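PDB 3HL6: pathogenicity island protein from Staphylococcus aureus subsp. aureus, which is of unknown function but is encoded on a staphylococcal pathogenicity island, as the ninth open reading frame of island 3. Local coordinates for residues Tyr113-Leu118 with Glu192-Leu197; Gln107-Glu112 with Arg199-Leu204. All coordinates share one frame; numbering follows the deposited sequence.

Interaction 1 of 2, residues Tyr113-Leu118 with Glu192-Leu197; sequences YFMYGL and EDYKAL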
ATOM      1  N   TYR B 113       3.806   8.315 -27.947  1.00 59.20           N
ATOM      2  CA  TYR B 113       3.132   7.056 -28.251  1.00 59.66           C
ATOM      3  C   TYR B 113       1.654   7.149 -27.854  1.00 59.05           C
ATOM      4  O   TYR B 113       0.752   6.755 -28.594  1.00 58.65           O
ATOM      5  CB  TYR B 113       3.818   5.886 -27.536  1.00 59.78           C
ATOM      6  CG  TYR B 113       5.307   5.815 -27.779  1.00 62.27           C
ATOM      7  CD1 TYR B 113       5.809   5.180 -28.920  1.00 64.10           C
ATOM      8  CD2 TYR B 113       6.223   6.375 -26.885  1.00 63.67           C
ATOM      9  CE1 TYR B 113       7.156   5.094 -29.160  1.00 63.23           C
ATOM     10  CE2 TYR B 113       7.595   6.302 -27.135  1.00 63.86           C
ATOM     11  CZ  TYR B 113       8.038   5.645 -28.277  1.00 64.67           C
ATOM     12  OH  TYR B 113       9.376   5.537 -28.567  1.00 67.56           O
ATOM     13  N   PHE B 114       1.423   7.700 -26.679  1.00 58.93           N
ATOM     14  CA  PHE B 114       0.073   8.001 -26.232  1.00 58.82           C
ATOM     15  C   PHE B 114      -0.680   8.911 -27.188  1.00 58.93           C
ATOM     16  O   PHE B 114      -1.821   8.625 -27.528  1.00 58.69           O
ATOM     17  CB  PHE B 114       0.105   8.619 -24.848  1.00 58.43           C
ATOM     18  CG  PHE B 114      -1.239   8.808 -24.258  1.00 58.45           C
ATOM     19  CD1 PHE B 114      -2.242   7.886 -24.506  1.00 57.75           C
ATOM     20  CD2 PHE B 114      -1.514   9.907 -23.467  1.00 56.67           C
ATOM     21  CE1 PHE B 114      -3.496   8.052 -23.962  1.00 57.85           C
ATOM     22  CE2 PHE B 114      -2.760  10.079 -22.926  1.00 58.29           C
ATOM     23  CZ  PHE B 114      -3.762   9.148 -23.171  1.00 57.95           C
ATOM     24  N   MET B 115      -0.047  10.003 -27.612  1.00 59.37           N
ATOM     25  CA  MET B 115      -0.677  10.915 -28.568  1.00 59.87           C
ATOM     26  C   MET B 115      -1.067  10.167 -29.833  1.00 60.12           C
ATOM     27  O   MET B 115      -2.203  10.297 -30.340  1.00 59.67           O
ATOM     28  CB  MET B 115       0.252  12.075 -28.921  1.00 59.54           C
ATOM     29  CG  MET B 115       0.283  13.188 -27.889  1.00 60.88           C
ATOM     30  SD  MET B 115      -1.320  13.526 -27.095  1.00 62.81           S
ATOM     31  CE  MET B 115      -2.307  13.925 -28.520  1.00 63.38           C
ATOM     32  N   TYR B 116      -0.120   9.366 -30.322  1.00 60.46           N
ATOM     33  CA  TYR B 116      -0.296   8.675 -31.588  1.00 60.73           C
ATOM     34  C   TYR B 116      -1.515   7.789 -31.501  1.00 60.48           C
ATOM     35  O   TYR B 116      -2.285   7.714 -32.441  1.00 60.41           O
ATOM     36  CB  TYR B 116       0.939   7.844 -31.955  1.00 60.82           C
ATOM     37  CG  TYR B 116       0.695   6.920 -33.149  1.00 62.66           C
ATOM     38  CD1 TYR B 116       0.220   5.615 -32.971  1.00 61.86           C
ATOM     39  CD2 TYR B 116       0.917   7.365 -34.459  1.00 63.15           C
ATOM     40  CE1 TYR B 116      -0.017   4.782 -34.063  1.00 62.63           C
ATOM     41  CE2 TYR B 116       0.685   6.538 -35.551  1.00 62.72           C
ATOM     42  CZ  TYR B 116       0.223   5.251 -35.348  1.00 63.68           C
ATOM     43  OH  TYR B 116       0.001   4.432 -36.437  1.00 65.12           O
ATOM     44  N   GLY B 117      -1.680   7.126 -30.356  1.00 60.59           N
ATOM     45  CA  GLY B 117      -2.792   6.213 -30.131  1.00 60.59           C
ATOM     46  C   GLY B 117      -4.118   6.931 -30.004  1.00 60.99           C
ATOM     47  O   GLY B 117      -5.153   6.401 -30.384  1.00 60.84           O
ATOM     48  N   LEU B 118      -4.083   8.143 -29.463  1.00 61.42           N
ATOM     49  CA  LEU B 118      -5.269   8.983 -29.413  1.00 62.00           C
ATOM     50  C   LEU B 118      -5.712   9.429 -30.808  1.00 63.04           C
ATOM     51  O   LEU B 118      -6.895   9.317 -31.148  1.00 63.30           O
ATOM     52  CB  LEU B 118      -5.049  10.188 -28.490  1.00 61.65           C
ATOM     53  CG  LEU B 118      -5.135   9.861 -26.989  1.00 59.76           C
ATOM     54  CD1 LEU B 118      -4.415  10.868 -26.138  1.00 55.92           C
ATOM     55  CD2 LEU B 118      -6.570   9.710 -26.557  1.00 58.09           C
ATOM     56  N   GLU B 192     -11.414  15.853 -35.989  1.00 78.14           N
ATOM     57  CA  GLU B 192     -11.585  17.192 -35.428  1.00 76.63           C
ATOM     58  C   GLU B 192     -11.622  17.159 -33.903  1.00 74.97           C
ATOM     59  O   GLU B 192     -11.078  18.041 -33.229  1.00 75.19           O
ATOM     60  CB  GLU B 192     -12.873  17.831 -35.953  1.00 76.99           C
ATOM     61  CG  GLU B 192     -12.950  17.966 -37.472  1.00 79.08           C
ATOM     62  CD  GLU B 192     -11.651  18.483 -38.093  1.00 81.71           C
ATOM     63  OE1 GLU B 192     -10.860  19.157 -37.387  1.00 82.48           O
ATOM     64  OE2 GLU B 192     -11.416  18.205 -39.291  1.00 82.27           O
ATOM     65  N   ASP B 193     -12.272  16.143 -33.353  1.00 72.35           N
ATOM     66  CA  ASP B 193     -12.326  16.011 -31.914  1.00 70.34           C
ATOM     67  C   ASP B 193     -10.934  15.681 -31.399  1.00 68.88           C
ATOM     68  O   ASP B 193     -10.524  16.176 -30.356  1.00 68.45           O
ATOM     69  CB  ASP B 193     -13.339  14.940 -31.500  1.00 70.56           C
ATOM     70  CG  ASP B 193     -14.703  15.142 -32.151  1.00 70.51           C
ATOM     71  OD1 ASP B 193     -15.303  14.157 -32.645  1.00 69.23           O
ATOM     72  OD2 ASP B 193     -15.170  16.304 -32.177  1.00 71.69           O
ATOM     73  N   TYR B 194     -10.189  14.867 -32.150  1.00 67.26           N
ATOM     74  CA  TYR B 194      -8.825  14.580 -31.754  1.00 65.22           C
ATOM     75  C   TYR B 194      -7.954  15.835 -31.725  1.00 65.02           C
ATOM     76  O   TYR B 194      -7.203  16.028 -30.782  1.00 64.77           O
ATOM     77  CB  TYR B 194      -8.139  13.497 -32.605  1.00 64.81           C
ATOM     78  CG  TYR B 194      -6.660  13.560 -32.355  1.00 61.40           C
ATOM     79  CD1 TYR B 194      -6.115  13.030 -31.193  1.00 60.20           C
ATOM     80  CD2 TYR B 194      -5.832  14.249 -33.205  1.00 59.29           C
ATOM     81  CE1 TYR B 194      -4.771  13.136 -30.916  1.00 59.60           C
ATOM     82  CE2 TYR B 194      -4.489  14.371 -32.940  1.00 60.06           C
ATOM     83  CZ  TYR B 194      -3.961  13.810 -31.795  1.00 60.02           C
ATOM     84  OH  TYR B 194      -2.623  13.927 -31.546  1.00 60.11           O
ATOM     85  N   LYS B 195      -8.014  16.677 -32.753  1.00 64.60           N
ATOM     86  CA  LYS B 195      -7.102  17.822 -32.778  1.00 64.62           C
ATOM     87  C   LYS B 195      -7.539  18.956 -31.852  1.00 63.99           C
ATOM     88  O   LYS B 195      -6.701  19.697 -31.331  1.00 64.14           O
ATOM     89  CB  LYS B 195      -6.848  18.343 -34.199  1.00 65.03           C
ATOM     90  CG  LYS B 195      -7.925  18.029 -35.202  1.00 66.51           C
ATOM     91  CD  LYS B 195      -7.862  18.961 -36.413  1.00 68.04           C
ATOM     92  CE  LYS B 195      -6.469  19.051 -37.006  1.00 69.36           C
ATOM     93  NZ  LYS B 195      -6.332  20.248 -37.930  1.00 68.85           N
ATOM     94  N   ALA B 196      -8.841  19.080 -31.631  1.00 63.14           N
ATOM     95  CA  ALA B 196      -9.337  19.930 -30.552  1.00 62.15           C
ATOM     96  C   ALA B 196      -8.701  19.519 -29.219  1.00 61.77           C
ATOM     97  O   ALA B 196      -8.186  20.358 -28.478  1.00 61.55           O
ATOM     98  CB  ALA B 196     -10.873  19.858 -30.480  1.00 61.85           C
ATOM     99  N   LEU B 197      -8.724  18.221 -28.934  1.00 61.43           N
ATOM    100  CA  LEU B 197      -8.068  17.670 -27.755  1.00 61.46           C
ATOM    101  C   LEU B 197      -6.563  17.896 -27.742  1.00 61.91           C
ATOM    102  O   LEU B 197      -5.974  18.129 -26.681  1.00 62.20           O
ATOM    103  CB  LEU B 197      -8.362  16.180 -27.628  1.00 61.14           C
ATOM    104  CG  LEU B 197      -7.600  15.424 -26.540  1.00 61.12           C
ATOM    105  CD1 LEU B 197      -8.474  15.229 -25.330  1.00 59.42           C
ATOM    106  CD2 LEU B 197      -7.093  14.061 -27.054  1.00 61.39           C
TER
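Met-115 and Leu-118, one turn apart on helix 112-121, meet Tyr-194 and Leu-197 of helix 191-208, and the two short segments run roughly antiparallel, at 151°. Their axes approach to 11.1 Å, a wide spacing bridged by side chains rather than by close backbone packing. Met-115 reaches across through its end. Its chain is bent at both chi2 and chi3, and this fold carries the CE methyl obliquely over to the phenol end of Tyr-194. The methyl lies 3.5 Å from CE1 of that ring, while the 3.0 Å between Met-115 CE and Tyr-194 OH is short for a carbon and an oxygen and is best read with caution. A turn later, Leu-118 offers its backbone and its side chain to the same ring. Its carbonyl carbon C comes within 3.6 Å of Tyr-194 CD1, and its CB within 3.8 Å of CE1, so this flank of the tyrosine lies against the helix itself. With CG of Tyr-194 anti to the backbone N (chi1 165°), the ring extends across the gap. Farther out, Leu-118 CD1 meets CD2 of Leu-197 at 4.3 Å, a looser methyl-to-methyl touch, and the same CD1 rests 3.5 Å above the ring plane of Phe-114, offset toward its rim. Helix 171-184 packs beside this group, with Phe-183 touching both Leu-118 and Tyr-194, and Leu-179 touching Leu-197; Val-152 of helix 152-163 also touches Leu-118. No hydrogen bond or salt bridge crosses between the segments. The attachment of helix 112-121 to helix 191-208 is therefore one of shape and apolar burial, in which a buried tyrosine presents ring carbon to the Met-115 methyl and to the backbone of Leu-118.

Interaction 2 of 2, residues Gln107-Glu112 with Arg199-Leu204; sequences QLFEDE and RKLNDL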
ATOM      1  N   GLN B 107       3.344  11.247 -18.320  1.00 47.89           N
ATOM      2  CA  GLN B 107       2.519  10.290 -19.050  1.00 48.48           C
ATOM      3  C   GLN B 107       1.417  10.941 -19.856  1.00 48.37           C
ATOM      4  O   GLN B 107       0.996  10.412 -20.875  1.00 48.52           O
ATOM      5  CB  GLN B 107       1.894   9.275 -18.105  1.00 48.48           C
ATOM      6  CG  GLN B 107       2.898   8.398 -17.443  1.00 51.56           C
ATOM      7  CD  GLN B 107       3.729   7.631 -18.436  1.00 56.20           C
ATOM      8  OE1 GLN B 107       3.227   7.151 -19.459  1.00 60.44           O
ATOM      9  NE2 GLN B 107       5.014   7.503 -18.146  1.00 58.42           N
ATOM     10  N   LEU B 108       0.929  12.072 -19.374  1.00 48.79           N
ATOM     11  CA  LEU B 108      -0.187  12.757 -19.986  1.00 49.11           C
ATOM     12  C   LEU B 108       0.287  13.679 -21.119  1.00 49.72           C
ATOM     13  O   LEU B 108      -0.342  13.746 -22.183  1.00 49.90           O
ATOM     14  CB  LEU B 108      -0.910  13.541 -18.899  1.00 49.74           C
ATOM     15  CG  LEU B 108      -2.256  14.233 -19.050  1.00 50.09           C
ATOM     16  CD1 LEU B 108      -3.223  13.455 -19.909  1.00 50.51           C
ATOM     17  CD2 LEU B 108      -2.826  14.411 -17.659  1.00 50.78           C
ATOM     18  N   PHE B 109       1.407  14.361 -20.918  1.00 49.73           N
ATOM     19  CA  PHE B 109       1.797  15.432 -21.821  1.00 50.42           C
ATOM     20  C   PHE B 109       3.074  15.190 -22.614  1.00 51.55           C
ATOM     21  O   PHE B 109       3.315  15.861 -23.609  1.00 51.52           O
ATOM     22  CB  PHE B 109       2.023  16.710 -21.017  1.00 50.75           C
ATOM     23  CG  PHE B 109       0.805  17.224 -20.344  1.00 48.90           C
ATOM     24  CD1 PHE B 109      -0.399  17.277 -21.017  1.00 46.90           C
ATOM     25  CD2 PHE B 109       0.867  17.650 -19.027  1.00 47.56           C
ATOM     26  CE1 PHE B 109      -1.529  17.782 -20.393  1.00 49.33           C
ATOM     27  CE2 PHE B 109      -0.255  18.148 -18.391  1.00 48.34           C
ATOM     28  CZ  PHE B 109      -1.457  18.213 -19.068  1.00 49.09           C
ATOM     29  N   GLU B 110       3.912  14.267 -22.166  1.00 52.81           N
ATOM     30  CA  GLU B 110       5.140  13.968 -22.877  1.00 54.54           C
ATOM     31  C   GLU B 110       5.210  12.545 -23.430  1.00 55.49           C
ATOM     32  O   GLU B 110       6.287  11.977 -23.529  1.00 56.08           O
ATOM     33  CB  GLU B 110       6.329  14.185 -21.952  1.00 54.62           C
ATOM     34  CG  GLU B 110       6.532  15.615 -21.549  1.00 57.71           C
ATOM     35  CD  GLU B 110       7.668  15.765 -20.579  1.00 62.01           C
ATOM     36  OE1 GLU B 110       8.021  14.735 -19.925  1.00 64.38           O
ATOM     37  OE2 GLU B 110       8.201  16.906 -20.460  1.00 64.34           O
ATOM     38  N   ASP B 111       4.076  11.949 -23.766  1.00 56.62           N
ATOM     39  CA  ASP B 111       4.099  10.634 -24.383  1.00 57.08           C
ATOM     40  C   ASP B 111       3.583  10.764 -25.792  1.00 57.42           C
ATOM     41  O   ASP B 111       2.380  10.893 -26.019  1.00 57.58           O
ATOM     42  CB  ASP B 111       3.238   9.647 -23.599  1.00 57.07           C
ATOM     43  CG  ASP B 111       3.588   8.192 -23.899  1.00 58.56           C
ATOM     44  OD1 ASP B 111       3.726   7.813 -25.076  1.00 59.34           O
ATOM     45  OD2 ASP B 111       3.708   7.411 -22.943  1.00 60.68           O
ATOM     46  N   GLU B 112       4.498  10.731 -26.748  1.00 57.99           N
ATOM     47  CA  GLU B 112       4.102  10.752 -28.141  1.00 58.91           C
ATOM     48  C   GLU B 112       3.453   9.429 -28.579  1.00 58.94           C
ATOM     49  O   GLU B 112       2.628   9.419 -29.470  1.00 59.38           O
ATOM     50  CB  GLU B 112       5.300  11.064 -29.005  1.00 58.69           C
ATOM     51  CG  GLU B 112       6.208   9.887 -29.101  1.00 62.10           C
ATOM     52  CD  GLU B 112       7.584  10.274 -29.530  1.00 65.75           C
ATOM     53  OE1 GLU B 112       7.821  10.199 -30.758  1.00 66.62           O
ATOM     54  OE2 GLU B 112       8.404  10.656 -28.646  1.00 65.81           O
ATOM     55  N   ARG B 199      -4.811  20.320 -29.004  1.00 63.18           N
ATOM     56  CA  ARG B 199      -4.460  21.691 -28.654  1.00 62.81           C
ATOM     57  C   ARG B 199      -4.741  21.967 -27.174  1.00 62.12           C
ATOM     58  O   ARG B 199      -3.900  22.549 -26.492  1.00 62.17           O
ATOM     59  CB  ARG B 199      -5.120  22.718 -29.598  1.00 63.29           C
ATOM     60  CG  ARG B 199      -6.524  23.198 -29.201  1.00 64.87           C
ATOM     61  CD  ARG B 199      -7.117  24.106 -30.278  1.00 66.60           C
ATOM     62  NE  ARG B 199      -7.040  23.497 -31.619  1.00 67.69           N
ATOM     63  CZ  ARG B 199      -8.101  23.170 -32.361  1.00 65.81           C
ATOM     64  NH1 ARG B 199      -9.332  23.391 -31.904  1.00 66.71           N
ATOM     65  NH2 ARG B 199      -7.935  22.620 -33.549  1.00 62.14           N
ATOM     66  N   LYS B 200      -5.892  21.518 -26.671  1.00 61.13           N
ATOM     67  CA  LYS B 200      -6.202  21.662 -25.246  1.00 60.61           C
ATOM     68  C   LYS B 200      -5.097  21.127 -24.340  1.00 60.57           C
ATOM     69  O   LYS B 200      -4.665  21.802 -23.396  1.00 60.71           O
ATOM     70  CB  LYS B 200      -7.516  20.998 -24.904  1.00 60.48           C
ATOM     71  CG  LYS B 200      -8.735  21.838 -25.303  1.00 60.31           C
ATOM     72  CD  LYS B 200     -10.000  21.024 -25.078  1.00 60.06           C
ATOM     73  CE  LYS B 200     -11.151  21.482 -26.056  1.00 60.18           C
ATOM     74  NZ  LYS B 200     -12.446  20.912 -25.521  1.00 60.72           N
ATOM     75  N   LEU B 201      -4.622  19.920 -24.643  1.00 60.37           N
ATOM     76  CA  LEU B 201      -3.569  19.301 -23.854  1.00 59.41           C
ATOM     77  C   LEU B 201      -2.268  20.058 -23.994  1.00 59.19           C
ATOM     78  O   LEU B 201      -1.515  20.183 -23.043  1.00 59.36           O
ATOM     79  CB  LEU B 201      -3.378  17.844 -24.255  1.00 59.41           C
ATOM     80  CG  LEU B 201      -4.516  16.864 -23.960  1.00 59.09           C
ATOM     81  CD1 LEU B 201      -4.036  15.448 -24.271  1.00 59.08           C
ATOM     82  CD2 LEU B 201      -5.021  16.972 -22.522  1.00 56.39           C
ATOM     83  N   ASN B 202      -1.994  20.576 -25.178  1.00 59.40           N
ATOM     84  CA  ASN B 202      -0.845  21.466 -25.332  1.00 59.55           C
ATOM     85  C   ASN B 202      -0.931  22.755 -24.508  1.00 59.05           C
ATOM     86  O   ASN B 202       0.069  23.193 -23.939  1.00 58.71           O
ATOM     87  CB  ASN B 202      -0.613  21.773 -26.796  1.00 59.98           C
ATOM     88  CG  ASN B 202      -0.093  20.582 -27.544  1.00 61.18           C
ATOM     89  OD1 ASN B 202       0.910  19.979 -27.151  1.00 64.09           O
ATOM     90  ND2 ASN B 202      -0.773  20.217 -28.621  1.00 61.53           N
ATOM     91  N   ASP B 203      -2.126  23.332 -24.422  1.00 58.66           N
ATOM     92  CA  ASP B 203      -2.369  24.494 -23.569  1.00 58.70           C
ATOM     93  C   ASP B 203      -2.011  24.189 -22.145  1.00 58.73           C
ATOM     94  O   ASP B 203      -1.545  25.059 -21.404  1.00 58.90           O
ATOM     95  CB  ASP B 203      -3.844  24.826 -23.564  1.00 59.19           C
ATOM     96  CG  ASP B 203      -4.232  25.737 -24.692  1.00 60.40           C
ATOM     97  OD1 ASP B 203      -3.352  26.032 -25.555  1.00 59.19           O
ATOM     98  OD2 ASP B 203      -5.423  26.137 -24.702  1.00 60.80           O
ATOM     99  N   LEU B 204      -2.275  22.944 -21.752  1.00 58.18           N
ATOM    100  CA  LEU B 204      -2.098  22.529 -20.370  1.00 56.67           C
ATOM    101  C   LEU B 204      -0.661  22.112 -20.140  1.00 56.32           C
ATOM    102  O   LEU B 204      -0.034  22.491 -19.139  1.00 56.44           O
ATOM    103  CB  LEU B 204      -3.032  21.376 -20.042  1.00 56.66           C
ATOM    104  CG  LEU B 204      -4.535  21.603 -20.088  1.00 53.42           C
ATOM    105  CD1 LEU B 204      -5.171  20.244 -19.960  1.00 53.25           C
ATOM    106  CD2 LEU B 204      -4.991  22.495 -18.949  1.00 52.49           C
TER
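Phe-109, at the last turn of helix 100-109, packs against Leu-201 and Leu-204 where the short turn between helices 100-109 and 112-121, in the all-helical part of the chain, lies against helix 191-208. The apolar contacts centre on its ring. CZ lies 3.7 Å from CB of Leu-204, the two side chains meeting at a slant, and CE1 lies 4.2 Å from CD2 of Leu-201. The ring is also sandwiched: the carbonyl carbon of Leu-204 stands 4.1 Å above one face, and CG of the preceding Leu-108 3.9 Å above the opposite one, both toward the rim. Phe-109 CG sits anti to its own carbonyl carbon (chi1 -64°), an orientation that brings the ring onto helix 191-208. Leu-179 of helix 171-184 touches both leucines.

No hydrogen bond crosses between the segments; the polar ties lie within helix 191-208 or reach residues just beyond. Asp-111 is the N-cap of helix 112-121, its OD1 accepting a hydrogen bond from Phe-114 N, and Phe-109 O is hydrogen-bonded to NZ of Lys-205. Leu-204 N makes weak bonds to the carbonyl oxygens of Lys-200 and Leu-201. The latter oxygen, Leu-201 O, also lies 3.6 Å from Phe-109 CE1.

Overall arrangement
Interactions 1 and 2 lie side by side, their centres about 9 Å apart, on the same side of the chain's centre and in its helical part. Both use helix 191-208; the other partners, helices 100-109 and 112-121, follow one another in the chain. The order is 107-112, 113-118, 192-197, 199-204, so interaction 1 is nested inside the loop closed by interaction 2. They also touch directly, CD2 of Phe-114 packing 3.6 Å from Gln-107 O. Helix 191-208 is thus held at two successive levels by two consecutive helices joined by a short turn, with helix 171-184 contributing to both, which ties the chain's later helices to its middle.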